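Local coordinates for protein SSD1 (Saccharomyces cerevisiae S288C, PDB 7AM1) that binds mRNA, including its untranslated regions, and represses translation as a non-enzymatic pseudonuclease of the RNase II family, at residues A[260-265]-A[283-288]; A[303-308]-A[314-319]; A[586-591]-A[599-604]; A[593-598]-A[621-626]. All coordinates share one frame; numbering follows the deposited sequence.

Interaction 1 of 4, residues A[260-265]-A[283-288]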
loop_
_atom_site.group_PDB
_atom_site.type_symbol
_atom_site.label_atom_id
_atom_site.label_comp_id
_atom_site.label_asym_id
_atom_site.label_seq_id
_atom_site.Cartn_x
_atom_site.Cartn_y
_atom_site.Cartn_z
ATOM N N ILE A 260 -14.102 19.181 -9.214
ATOM C CA ILE A 260 -15.214 19.581 -8.363
ATOM C C ILE A 260 -15.498 21.052 -8.614
ATOM O O ILE A 260 -14.586 21.886 -8.560
ATOM C CB ILE A 260 -14.918 19.331 -6.875
ATOM C CG1 ILE A 260 -14.574 17.858 -6.638
ATOM C CG2 ILE A 260 -16.113 19.764 -6.037
ATOM C CD1 ILE A 260 -13.995 17.564 -5.255
ATOM N N ALA A 261 -16.757 21.366 -8.901
ATOM C CA ALA A 261 -17.174 22.749 -9.069
ATOM C C ALA A 261 -17.370 23.376 -7.694
ATOM O O ALA A 261 -18.140 22.864 -6.875
ATOM C CB ALA A 261 -18.456 22.827 -9.895
ATOM N N ILE A 262 -16.665 24.468 -7.444
ATOM C CA ILE A 262 -16.770 25.218 -6.194
ATOM C C ILE A 262 -17.458 26.542 -6.525
ATOM O O ILE A 262 -16.893 27.354 -7.270
ATOM C CB ILE A 262 -15.393 25.465 -5.564
ATOM C CG1 ILE A 262 -14.630 24.151 -5.358
ATOM C CG2 ILE A 262 -15.552 26.231 -4.259
ATOM C CD1 ILE A 262 -15.271 23.204 -4.390
ATOM N N PRO A 263 -18.660 26.801 -6.016
ATOM C CA PRO A 263 -19.230 28.145 -6.182
ATOM C C PRO A 263 -18.266 29.181 -5.628
ATOM O O PRO A 263 -17.814 29.084 -4.484
ATOM C CB PRO A 263 -20.537 28.077 -5.387
ATOM C CG PRO A 263 -20.908 26.624 -5.408
ATOM C CD PRO A 263 -19.602 25.878 -5.357
ATOM N N THR A 264 -17.950 30.182 -6.449
ATOM C CA THR A 264 -16.930 31.158 -6.083
ATOM C C THR A 264 -17.285 31.942 -4.828
ATOM O O THR A 264 -16.412 32.623 -4.280
ATOM C CB THR A 264 -16.675 32.114 -7.246
ATOM O OG1 THR A 264 -17.922 32.614 -7.743
ATOM C CG2 THR A 264 -15.925 31.398 -8.359
ATOM N N GLU A 265 -18.537 31.883 -4.373
ATOM C CA GLU A 265 -18.884 32.455 -3.078
ATOM C C GLU A 265 -18.189 31.740 -1.926
ATOM O O GLU A 265 -18.177 32.272 -0.809
ATOM C CB GLU A 265 -20.400 32.413 -2.879
ATOM N N PHE A 283 -5.540 23.338 -1.250
ATOM C CA PHE A 283 -6.782 23.432 -0.503
ATOM C C PHE A 283 -7.317 22.033 -0.230
ATOM O O PHE A 283 -6.937 21.057 -0.882
ATOM C CB PHE A 283 -7.827 24.247 -1.269
ATOM C CG PHE A 283 -7.425 25.676 -1.514
ATOM C CD1 PHE A 283 -6.687 26.009 -2.636
ATOM C CD2 PHE A 283 -7.779 26.681 -0.631
ATOM C CE1 PHE A 283 -6.312 27.319 -2.879
ATOM C CE2 PHE A 283 -7.407 27.996 -0.871
ATOM C CZ PHE A 283 -6.670 28.310 -1.993
ATOM N N VAL A 284 -8.209 21.943 0.749
ATOM C CA VAL A 284 -8.976 20.731 1.007
ATOM C C VAL A 284 -10.430 21.026 0.665
ATOM O O VAL A 284 -10.963 22.073 1.053
ATOM C CB VAL A 284 -8.828 20.263 2.463
ATOM C CG1 VAL A 284 -9.642 19.003 2.698
ATOM C CG2 VAL A 284 -7.360 20.006 2.792
ATOM N N ALA A 285 -11.063 20.116 -0.073
ATOM C CA ALA A 285 -12.445 20.276 -0.501
ATOM C C ALA A 285 -13.245 19.024 -0.163
ATOM O O ALA A 285 -12.690 17.956 0.110
ATOM C CB ALA A 285 -12.528 20.566 -2.006
ATOM N N SER A 286 -14.568 19.172 -0.183
ATOM C CA SER A 286 -15.489 18.055 -0.029
ATOM C C SER A 286 -16.560 18.142 -1.105
ATOM O O SER A 286 -16.870 19.225 -1.605
ATOM C CB SER A 286 -16.156 18.046 1.360
ATOM O OG SER A 286 -15.214 17.750 2.377
ATOM N N ILE A 287 -17.111 16.990 -1.471
ATOM C CA ILE A 287 -18.175 16.929 -2.466
ATOM C C ILE A 287 -19.513 16.979 -1.741
ATOM O O ILE A 287 -19.786 16.158 -0.857
ATOM C CB ILE A 287 -18.049 15.661 -3.328
ATOM C CG1 ILE A 287 -16.821 15.765 -4.238
ATOM C CG2 ILE A 287 -19.314 15.442 -4.141
ATOM C CD1 ILE A 287 -16.509 14.503 -5.005
ATOM N N LYS A 288 -20.359 17.931 -2.133
ATOM C CA LYS A 288 -21.637 18.179 -1.477
ATOM C C LYS A 288 -22.822 17.605 -2.243
ATOM O O LYS A 288 -23.760 17.096 -1.626
ATOM C CB LYS A 288 -21.839 19.680 -1.264
ATOM C CG LYS A 288 -22.295 20.022 0.144
ATOM C CD LYS A 288 -22.798 21.454 0.255
ATOM C CE LYS A 288 -23.318 21.743 1.659
ATOM N NZ LYS A 288 -23.815 23.136 1.802
#
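Ile-260 and Ile-287 meet by their longer branches, the delta end of one laid across the gamma carbon of the other, in the apolar interior of the second cold-shock domain. Ile-260 points its CB toward strand 281-289, but CB itself stays too far back to touch and the contact starts one carbon further out. CG1, set anti to the carbonyl carbon (chi1 -57°), comes within 3.9 Å of Ile-287 CG1. The chain then runs on extended, and its tip makes the close approach: Ile-260 CD1 lies 3.5 Å from Ile-287 CG1. The same Ile-260 methyl also reaches Ile-287 CD1 at 4.0 Å, so it rests along the outer two carbons of its partner and not on a single atom, while the two side chains cross obliquely.

A second, looser touch lies two residues on from Ile-260 and two residues back from Ile-287, where Ile-262 CD1 approaches Ala-285 CB at 4.5 Å. The small methyl of Ala-285 gives little surface, and the contact here is slight.

Strand 260-263 is not hydrogen-bonded to strand 281-289; the isoleucines meet across the inside of the OB-type barrel. Strand 260-263 pairs with strand 247-252 on one edge, while Ala-261 shares backbone bonds with Pro-297 and Gly-299 on the other. Phe-221 of strand 221-226 touches both Ile-260 and Ile-287, and Phe-250 of strand 247-252 covers Ile-260, Ile-262 and Ala-285.

Interaction 2 of 4, residues A[303-308]-A[314-319]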
loop_
_atom_site.group_PDB
_atom_site.type_symbol
_atom_site.label_atom_id
_atom_site.label_comp_id
_atom_site.label_asym_id
_atom_site.label_seq_id
_atom_site.Cartn_x
_atom_site.Cartn_y
_atom_site.Cartn_z
ATOM N N SER A 303 -10.460 23.840 3.751
ATOM C CA SER A 303 -9.272 24.453 4.316
ATOM C C SER A 303 -8.345 24.927 3.208
ATOM O O SER A 303 -8.406 24.460 2.068
ATOM C CB SER A 303 -8.526 23.467 5.230
ATOM O OG SER A 303 -9.389 22.920 6.211
ATOM N N GLU A 304 -7.491 25.881 3.570
ATOM C CA GLU A 304 -6.321 26.258 2.787
ATOM C C GLU A 304 -5.095 25.761 3.542
ATOM O O GLU A 304 -4.848 26.185 4.677
ATOM C CB GLU A 304 -6.251 27.768 2.581
ATOM C CG GLU A 304 -5.086 28.220 1.711
ATOM C CD GLU A 304 -5.073 29.721 1.501
ATOM O OE1 GLU A 304 -6.079 30.374 1.855
ATOM O OE2 GLU A 304 -4.066 30.245 0.973
ATOM N N LEU A 305 -4.337 24.860 2.922
ATOM C CA LEU A 305 -3.238 24.207 3.621
ATOM C C LEU A 305 -1.952 25.025 3.584
ATOM O O LEU A 305 -1.212 25.053 4.572
ATOM C CB LEU A 305 -2.992 22.821 3.026
ATOM C CG LEU A 305 -4.127 21.806 3.185
ATOM C CD1 LEU A 305 -3.672 20.443 2.669
ATOM C CD2 LEU A 305 -4.609 21.711 4.627
ATOM N N GLY A 306 -1.659 25.677 2.457
ATOM C CA GLY A 306 -0.458 26.467 2.315
ATOM C C GLY A 306 0.244 26.160 1.012
ATOM O O GLY A 306 -0.344 25.598 0.081
ATOM N N ASP A 307 1.522 26.533 0.953
ATOM C CA ASP A 307 2.294 26.387 -0.273
ATOM C C ASP A 307 2.457 24.918 -0.644
ATOM O O ASP A 307 2.725 24.063 0.205
ATOM C CB ASP A 307 3.660 27.057 -0.119
ATOM C CG ASP A 307 3.563 28.574 -0.038
ATOM O OD1 ASP A 307 2.556 29.138 -0.523
ATOM O OD2 ASP A 307 4.492 29.204 0.508
ATOM N N ILE A 308 2.306 24.641 -1.940
ATOM C CA ILE A 308 2.221 23.271 -2.435
ATOM C C ILE A 308 3.498 22.486 -2.168
ATOM O O ILE A 308 3.453 21.261 -1.991
ATOM C CB ILE A 308 1.874 23.301 -3.937
ATOM C CG1 ILE A 308 1.560 21.900 -4.447
ATOM C CG2 ILE A 308 3.024 23.898 -4.733
ATOM C CD1 ILE A 308 0.981 21.893 -5.839
ATOM N N GLU A 314 3.164 19.541 2.638
ATOM C CA GLU A 314 3.122 18.296 1.880
ATOM C C GLU A 314 2.604 17.147 2.736
ATOM O O GLU A 314 1.780 16.345 2.280
ATOM C CB GLU A 314 4.513 17.976 1.334
ATOM C CG GLU A 314 4.940 18.860 0.167
ATOM C CD GLU A 314 6.386 18.632 -0.249
ATOM O OE1 GLU A 314 7.197 18.217 0.609
ATOM O OE2 GLU A 314 6.712 18.876 -1.431
ATOM N N ILE A 315 3.070 17.057 3.984
ATOM C CA ILE A 315 2.638 15.976 4.863
ATOM C C ILE A 315 1.216 16.224 5.351
ATOM O O ILE A 315 0.387 15.307 5.386
ATOM C CB ILE A 315 3.613 15.820 6.044
ATOM C CG1 ILE A 315 5.032 15.569 5.533
ATOM C CG2 ILE A 315 3.147 14.691 6.973
ATOM C CD1 ILE A 315 5.169 14.356 4.633
ATOM N N ASP A 316 0.917 17.461 5.754
ATOM C CA ASP A 316 -0.444 17.799 6.155
ATOM C C ASP A 316 -1.432 17.470 5.043
ATOM O O ASP A 316 -2.526 16.956 5.304
ATOM C CB ASP A 316 -0.512 19.280 6.527
ATOM C CG ASP A 316 -1.756 19.635 7.313
ATOM O OD1 ASP A 316 -2.568 18.731 7.597
ATOM O OD2 ASP A 316 -1.921 20.827 7.650
ATOM N N SER A 317 -1.048 17.736 3.792
ATOM C CA SER A 317 -1.935 17.474 2.663
ATOM C C SER A 317 -2.157 15.981 2.466
ATOM O O SER A 317 -3.272 15.548 2.148
ATOM C CB SER A 317 -1.357 18.096 1.393
ATOM O OG SER A 317 -2.082 17.680 0.252
ATOM N N ILE A 318 -1.105 15.178 2.643
ATOM C CA ILE A 318 -1.256 13.729 2.562
ATOM C C ILE A 318 -2.223 13.240 3.630
ATOM O O ILE A 318 -3.092 12.401 3.363
ATOM C CB ILE A 318 0.116 13.035 2.683
ATOM C CG1 ILE A 318 0.928 13.279 1.409
ATOM C CG2 ILE A 318 -0.062 11.533 2.973
ATOM C CD1 ILE A 318 2.384 12.908 1.517
ATOM N N LEU A 319 -2.097 13.761 4.851
ATOM C CA LEU A 319 -2.974 13.328 5.934
ATOM C C LEU A 319 -4.424 13.714 5.658
ATOM O O LEU A 319 -5.333 12.887 5.800
ATOM C CB LEU A 319 -2.496 13.915 7.263
ATOM C CG LEU A 319 -1.241 13.281 7.869
ATOM C CD1 LEU A 319 -0.727 14.121 9.025
ATOM C CD2 LEU A 319 -1.517 11.857 8.333
#
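The carboxylate of Asp-316 carries Leu-305 above its plane: Leu-305 CD2 stands 4.1 Å from Asp-316 OD2, a methyl set over the oxygen. The other oxygen, OD1, is in a salt bridge with Arg-320 one turn on, so the acid's main polar partner lies on its own helix and the leucine adds only van der Waals contact. A bound pentaethylene glycol, probably from the crystallisation liquor, also lies near Asp-316.

The second methyl of Leu-305 goes further into the helix. With chi2 at -174°, CD1 is the far end of an extended chain, and it presses against the backbone at Ser-317: CD1 is 3.4 Å from Ser-317 CA, tighter than usual van der Waals contact, and 3.5 Å from Ser-317 CB. Ser-317 OG turns to a weak hydrogen bond with Ser-222 OG.

Near the start of the helix, Ile-308 O faces Glu-314 CG at 3.6 Å. The contact buries this carbonyl oxygen, which finds no hydrogen-bonding partner.

The pair joins the last strand of the OB-type barrel, 298-307, to the helix 311-321 that follows it. Strand 281-289 flanks the strand and sends Leu-282 to Ser-317, while helix 689-725 packs on Glu-314, Ile-315 and Ile-318.

Interaction 3 of 4, residues A[586-591]-A[599-604]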
loop_
_atom_site.group_PDB
_atom_site.type_symbol
_atom_site.label_atom_id
_atom_site.label_comp_id
_atom_site.label_asym_id
_atom_site.label_seq_id
_atom_site.Cartn_x
_atom_site.Cartn_y
_atom_site.Cartn_z
ATOM N N ALA A 586 -5.503 -15.334 -14.502
ATOM C CA ALA A 586 -5.142 -15.832 -15.824
ATOM C C ALA A 586 -4.091 -14.950 -16.486
ATOM O O ALA A 586 -3.231 -15.453 -17.216
ATOM C CB ALA A 586 -6.394 -15.929 -16.698
ATOM N N SER A 587 -4.137 -13.638 -16.239
ATOM C CA SER A 587 -3.109 -12.745 -16.765
ATOM C C SER A 587 -1.780 -12.979 -16.060
ATOM O O SER A 587 -0.726 -13.057 -16.702
ATOM C CB SER A 587 -3.546 -11.289 -16.609
ATOM O OG SER A 587 -4.797 -11.063 -17.232
ATOM N N PHE A 588 -1.818 -13.088 -14.730
ATOM C CA PHE A 588 -0.607 -13.355 -13.962
ATOM C C PHE A 588 0.044 -14.657 -14.406
ATOM O O PHE A 588 1.266 -14.727 -14.581
ATOM C CB PHE A 588 -0.939 -13.400 -12.469
ATOM C CG PHE A 588 0.199 -13.870 -11.611
ATOM C CD1 PHE A 588 1.221 -13.006 -11.261
ATOM C CD2 PHE A 588 0.247 -15.175 -11.153
ATOM C CE1 PHE A 588 2.274 -13.436 -10.471
ATOM C CE2 PHE A 588 1.298 -15.612 -10.360
ATOM C CZ PHE A 588 2.313 -14.740 -10.022
ATOM N N ARG A 589 -0.760 -15.708 -14.573
ATOM C CA ARG A 589 -0.216 -16.994 -14.988
ATOM C C ARG A 589 0.438 -16.897 -16.360
ATOM O O ARG A 589 1.521 -17.451 -16.579
ATOM C CB ARG A 589 -1.320 -18.049 -14.992
ATOM C CG ARG A 589 -0.810 -19.450 -15.248
ATOM C CD ARG A 589 -1.907 -20.497 -15.104
ATOM N NE ARG A 589 -1.397 -21.830 -15.413
ATOM C CZ ARG A 589 -0.708 -22.587 -14.562
ATOM N NH1 ARG A 589 -0.443 -22.148 -13.337
ATOM N NH2 ARG A 589 -0.281 -23.785 -14.937
ATOM N N LYS A 590 -0.206 -16.203 -17.301
ATOM C CA LYS A 590 0.390 -16.036 -18.622
ATOM C C LYS A 590 1.738 -15.335 -18.530
ATOM O O LYS A 590 2.691 -15.711 -19.223
ATOM C CB LYS A 590 -0.555 -15.255 -19.535
ATOM C CG LYS A 590 -1.868 -15.964 -19.806
ATOM N N LYS A 591 1.842 -14.318 -17.673
ATOM C CA LYS A 591 3.100 -13.594 -17.535
ATOM C C LYS A 591 4.216 -14.520 -17.061
ATOM O O LYS A 591 5.285 -14.590 -17.680
ATOM C CB LYS A 591 2.926 -12.418 -16.571
ATOM C CG LYS A 591 2.085 -11.276 -17.121
ATOM C CD LYS A 591 1.741 -10.269 -16.032
ATOM C CE LYS A 591 0.887 -9.132 -16.569
ATOM N NZ LYS A 591 0.600 -8.114 -15.517
ATOM N N PHE A 599 4.726 -23.198 -12.622
ATOM C CA PHE A 599 4.274 -23.766 -11.364
ATOM C C PHE A 599 2.777 -23.527 -11.176
ATOM O O PHE A 599 2.163 -22.682 -11.833
ATOM C CB PHE A 599 5.060 -23.193 -10.179
ATOM C CG PHE A 599 5.008 -21.696 -10.064
ATOM C CD1 PHE A 599 3.880 -21.058 -9.577
ATOM C CD2 PHE A 599 6.106 -20.927 -10.409
ATOM C CE1 PHE A 599 3.841 -19.683 -9.460
ATOM C CE2 PHE A 599 6.071 -19.553 -10.293
ATOM C CZ PHE A 599 4.936 -18.930 -9.819
ATOM N N ASP A 600 2.198 -24.286 -10.249
ATOM C CA ASP A 600 0.756 -24.277 -10.045
ATOM C C ASP A 600 0.318 -22.979 -9.376
ATOM O O ASP A 600 0.937 -22.525 -8.409
ATOM C CB ASP A 600 0.346 -25.482 -9.194
ATOM C CG ASP A 600 -1.133 -25.484 -8.844
ATOM O OD1 ASP A 600 -1.906 -24.735 -9.479
ATOM O OD2 ASP A 600 -1.521 -26.235 -7.923
ATOM N N THR A 601 -0.755 -22.382 -9.901
ATOM C CA THR A 601 -1.305 -21.140 -9.370
ATOM C C THR A 601 -2.752 -21.301 -8.918
ATOM O O THR A 601 -3.419 -20.297 -8.641
ATOM C CB THR A 601 -1.220 -20.016 -10.413
ATOM O OG1 THR A 601 -2.017 -20.352 -11.558
ATOM C CG2 THR A 601 0.220 -19.790 -10.851
ATOM N N ASN A 602 -3.252 -22.538 -8.827
ATOM C CA ASN A 602 -4.651 -22.787 -8.498
ATOM C C ASN A 602 -4.974 -22.572 -7.023
ATOM O O ASN A 602 -6.155 -22.449 -6.678
ATOM C CB ASN A 602 -5.027 -24.217 -8.897
ATOM N N THR A 603 -3.966 -22.546 -6.151
ATOM C CA THR A 603 -4.164 -22.283 -4.732
ATOM C C THR A 603 -3.067 -21.348 -4.242
ATOM O O THR A 603 -1.952 -21.349 -4.774
ATOM C CB THR A 603 -4.140 -23.563 -3.880
ATOM O OG1 THR A 603 -2.866 -24.206 -4.015
ATOM C CG2 THR A 603 -5.245 -24.522 -4.303
ATOM N N ALA A 604 -3.390 -20.549 -3.223
ATOM C CA ALA A 604 -2.365 -19.747 -2.565
ATOM C C ALA A 604 -1.190 -20.619 -2.153
ATOM O O ALA A 604 -0.026 -20.221 -2.285
ATOM C CB ALA A 604 -2.952 -19.042 -1.341
#
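Arg-589 NH1 is gripped by two oxygens of the loop 599-604: it gives one hydrogen bond to Thr-601 OG1 (3.0 Å, N-H...O 140°) and another to Phe-599 O (3.1 Å, 135°). Both bonds are bent, and both acceptors are tilted out of the guanidinium plane. The arginine gets there by staying long and straight: CG is anti to the backbone N (chi1 -173°) and the chain is extended as far as NE. On the way it passes Thr-601, whose OG1 lies 3.6 Å from Arg-589 CD. The threonine methyl lies between the two helix side chains: CG2 is 3.5 Å from Arg-589 NH1, and it also stands at the edge of the Phe-588 ring, 4.3 Å from Phe-588 CE2.

The loop is also braced from within. Asp-600 OD1 takes the backbone N of Asn-602 at 2.7 Å, an Asx turn whose donor comes from above the carboxylate plane. The same oxygen is 4.9 Å from Arg-589 NH1, too far for a salt bridge, though the opposite charges may still attract. A little further on, Thr-603 caps helix 604-612 through Glu-606 N.

A leucine in place of Arg-589 would probably deprive Thr-601 OG1 and Phe-599 O of this shared donor and let the loop shift against the helix. Within the RNB domain, helix 582-595 thus holds the returning chain at two levels: Phe-588, covered by Leu-607 and by Ile-623 of helix 617-629, meets only the threonine methyl, whereas one guanidinium nitrogen ties a side-chain hydroxyl and a main-chain carbonyl together.

Interaction 4 of 4, residues A[593-598]-A[621-626]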
loop_
_atom_site.group_PDB
_atom_site.type_symbol
_atom_site.label_atom_id
_atom_site.label_comp_id
_atom_site.label_asym_id
_atom_site.label_seq_id
_atom_site.Cartn_x
_atom_site.Cartn_y
_atom_site.Cartn_z
ATOM N N GLN A 593 4.386 -17.679 -17.135
ATOM C CA GLN A 593 4.660 -18.721 -18.118
ATOM C C GLN A 593 5.533 -18.184 -19.245
ATOM O O GLN A 593 6.443 -18.876 -19.717
ATOM C CB GLN A 593 3.348 -19.294 -18.648
ATOM C CG GLN A 593 2.678 -20.247 -17.668
ATOM C CD GLN A 593 1.444 -20.917 -18.241
ATOM O OE1 GLN A 593 0.813 -20.401 -19.164
ATOM N NE2 GLN A 593 1.103 -22.083 -17.703
ATOM N N ASN A 594 5.284 -16.947 -19.682
ATOM C CA ASN A 594 6.190 -16.316 -20.633
ATOM C C ASN A 594 7.596 -16.229 -20.052
ATOM O O ASN A 594 8.587 -16.397 -20.773
ATOM C CB ASN A 594 5.684 -14.925 -21.015
ATOM C CG ASN A 594 4.391 -14.970 -21.807
ATOM O OD1 ASN A 594 4.031 -16.002 -22.374
ATOM N ND2 ASN A 594 3.695 -13.838 -21.869
ATOM N N PHE A 595 7.701 -15.982 -18.742
ATOM C CA PHE A 595 9.002 -15.966 -18.087
ATOM C C PHE A 595 9.656 -17.345 -18.077
ATOM O O PHE A 595 10.877 -17.436 -17.910
ATOM C CB PHE A 595 8.877 -15.468 -16.643
ATOM C CG PHE A 595 8.448 -14.028 -16.514
ATOM C CD1 PHE A 595 8.560 -13.142 -17.575
ATOM C CD2 PHE A 595 7.947 -13.559 -15.310
ATOM C CE1 PHE A 595 8.172 -11.822 -17.438
ATOM C CE2 PHE A 595 7.557 -12.245 -15.168
ATOM C CZ PHE A 595 7.670 -11.373 -16.233
ATOM N N GLY A 596 8.876 -18.411 -18.253
ATOM C CA GLY A 596 9.386 -19.768 -18.206
ATOM C C GLY A 596 9.037 -20.537 -16.952
ATOM O O GLY A 596 9.485 -21.682 -16.807
ATOM N N TYR A 597 8.255 -19.960 -16.046
ATOM C CA TYR A 597 7.822 -20.638 -14.831
ATOM C C TYR A 597 6.421 -21.197 -15.046
ATOM O O TYR A 597 5.503 -20.456 -15.412
ATOM C CB TYR A 597 7.829 -19.681 -13.638
ATOM C CG TYR A 597 9.193 -19.119 -13.307
ATOM C CD1 TYR A 597 9.646 -17.946 -13.896
ATOM C CD2 TYR A 597 10.025 -19.759 -12.403
ATOM C CE1 TYR A 597 10.894 -17.433 -13.592
ATOM C CE2 TYR A 597 11.269 -19.255 -12.092
ATOM C CZ TYR A 597 11.701 -18.094 -12.688
ATOM O OH TYR A 597 12.946 -17.598 -12.374
ATOM N N ASN A 598 6.260 -22.498 -14.816
ATOM C CA ASN A 598 4.990 -23.174 -15.050
ATOM C C ASN A 598 4.455 -23.812 -13.772
ATOM O O ASN A 598 3.788 -24.848 -13.818
ATOM C CB ASN A 598 5.134 -24.225 -16.154
ATOM C CG ASN A 598 5.689 -23.647 -17.450
ATOM O OD1 ASN A 598 6.856 -23.855 -17.787
ATOM N ND2 ASN A 598 4.854 -22.912 -18.178
ATOM N N VAL A 621 11.325 -10.947 -6.837
ATOM C CA VAL A 621 10.689 -9.679 -6.506
ATOM C C VAL A 621 9.759 -9.242 -7.628
ATOM O O VAL A 621 8.631 -8.796 -7.384
ATOM C CB VAL A 621 11.763 -8.615 -6.214
ATOM C CG1 VAL A 621 11.153 -7.211 -6.240
ATOM C CG2 VAL A 621 12.429 -8.900 -4.875
ATOM N N GLY A 622 10.212 -9.378 -8.875
ATOM C CA GLY A 622 9.386 -8.981 -9.999
ATOM C C GLY A 622 8.088 -9.757 -10.065
ATOM O O GLY A 622 7.023 -9.184 -10.305
ATOM N N ILE A 623 8.153 -11.069 -9.845
ATOM C CA ILE A 623 6.937 -11.876 -9.887
ATOM C C ILE A 623 6.021 -11.521 -8.721
ATOM O O ILE A 623 4.792 -11.494 -8.871
ATOM C CB ILE A 623 7.298 -13.374 -9.920
ATOM C CG1 ILE A 623 7.976 -13.680 -11.265
ATOM C CG2 ILE A 623 6.051 -14.241 -9.688
ATOM C CD1 ILE A 623 8.295 -15.141 -11.504
ATOM N N GLU A 624 6.591 -11.211 -7.553
ATOM C CA GLU A 624 5.752 -10.759 -6.449
ATOM C C GLU A 624 5.036 -9.461 -6.808
ATOM O O GLU A 624 3.851 -9.290 -6.492
ATOM C CB GLU A 624 6.575 -10.570 -5.173
ATOM C CG GLU A 624 5.706 -10.244 -3.956
ATOM C CD GLU A 624 6.504 -9.884 -2.718
ATOM O OE1 GLU A 624 7.752 -9.926 -2.768
ATOM O OE2 GLU A 624 5.876 -9.533 -1.697
ATOM N N ILE A 625 5.739 -8.529 -7.459
ATOM C CA ILE A 625 5.096 -7.287 -7.882
ATOM C C ILE A 625 3.898 -7.600 -8.769
ATOM O O ILE A 625 2.799 -7.072 -8.566
ATOM C CB ILE A 625 6.105 -6.361 -8.592
ATOM C CG1 ILE A 625 7.102 -5.778 -7.583
ATOM C CG2 ILE A 625 5.374 -5.236 -9.327
ATOM C CD1 ILE A 625 8.318 -5.097 -8.220
ATOM N N LEU A 626 4.083 -8.493 -9.746
ATOM C CA LEU A 626 2.983 -8.865 -10.631
ATOM C C LEU A 626 1.822 -9.473 -9.849
ATOM O O LEU A 626 0.655 -9.150 -10.103
ATOM C CB LEU A 626 3.481 -9.844 -11.694
ATOM C CG LEU A 626 4.552 -9.310 -12.650
ATOM C CD1 LEU A 626 4.983 -10.391 -13.625
ATOM C CD2 LEU A 626 4.065 -8.086 -13.396
#
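A Schellman motif closes helix 582-595 at Gly-596, whose positive phi (106°) turns the chain so that the flanking residues Phe-595 and Tyr-597 both direct their rings at helix 617-629. Gly-596 N bonds back to Gln-593 O at 2.9 Å. Ile-623 receives both rings. Its CG1 lies at the edge of the Phe-595 ring, near the ring plane and 4.0 Å from Phe-595 CD2, while its CD1 reaches obliquely to Tyr-597 CD1 at 3.9 Å. The two aromatic residues also touch each other, Phe-595 CB standing at the Tyr-597 ring edge.

Leu-626, one turn on from Ile-623, meets the far end of the phenylalanine: its CD1 is 3.5 Å from Phe-595 CE2 and 3.9 Å from Phe-595 CZ, coming in obliquely. Gln-740 of strand 732-741 and Glu-885 border the same ring.

Cutting Phe-595 back to an alanine would probably open a gap beside Leu-626 CD1 and Ile-623 CG1, leaving Tyr-597 as the one ring of this helix end against the isoleucine. Every touch between the two segments is carbon on carbon, so between these segments the helix end is held by shape and burial, without a polar bond from one to the other.

Overall arrangement
The four contacts form two groups in different domains, interactions 1 and 2 in the second cold-shock domain and interactions 3 and 4 in the RNB domain, about 45 Å apart between the centres of 1 and 3. Interaction 1 is the buried one, wholly aliphatic; interaction 2, at the edge of the same barrel, mixes a leucine with polar helix side chains. They adjoin through neighbouring strands 281-289 and 298-307, where Val-284 N lies 2.8 Å from Ser-303 O. Interactions 3 and 4, both partly buried, share helix 582-595: interaction 4 is apolar, interaction 3 relies on arginine hydrogen bonds, and Phe-588 bridges them by touching Ile-623 and Leu-626.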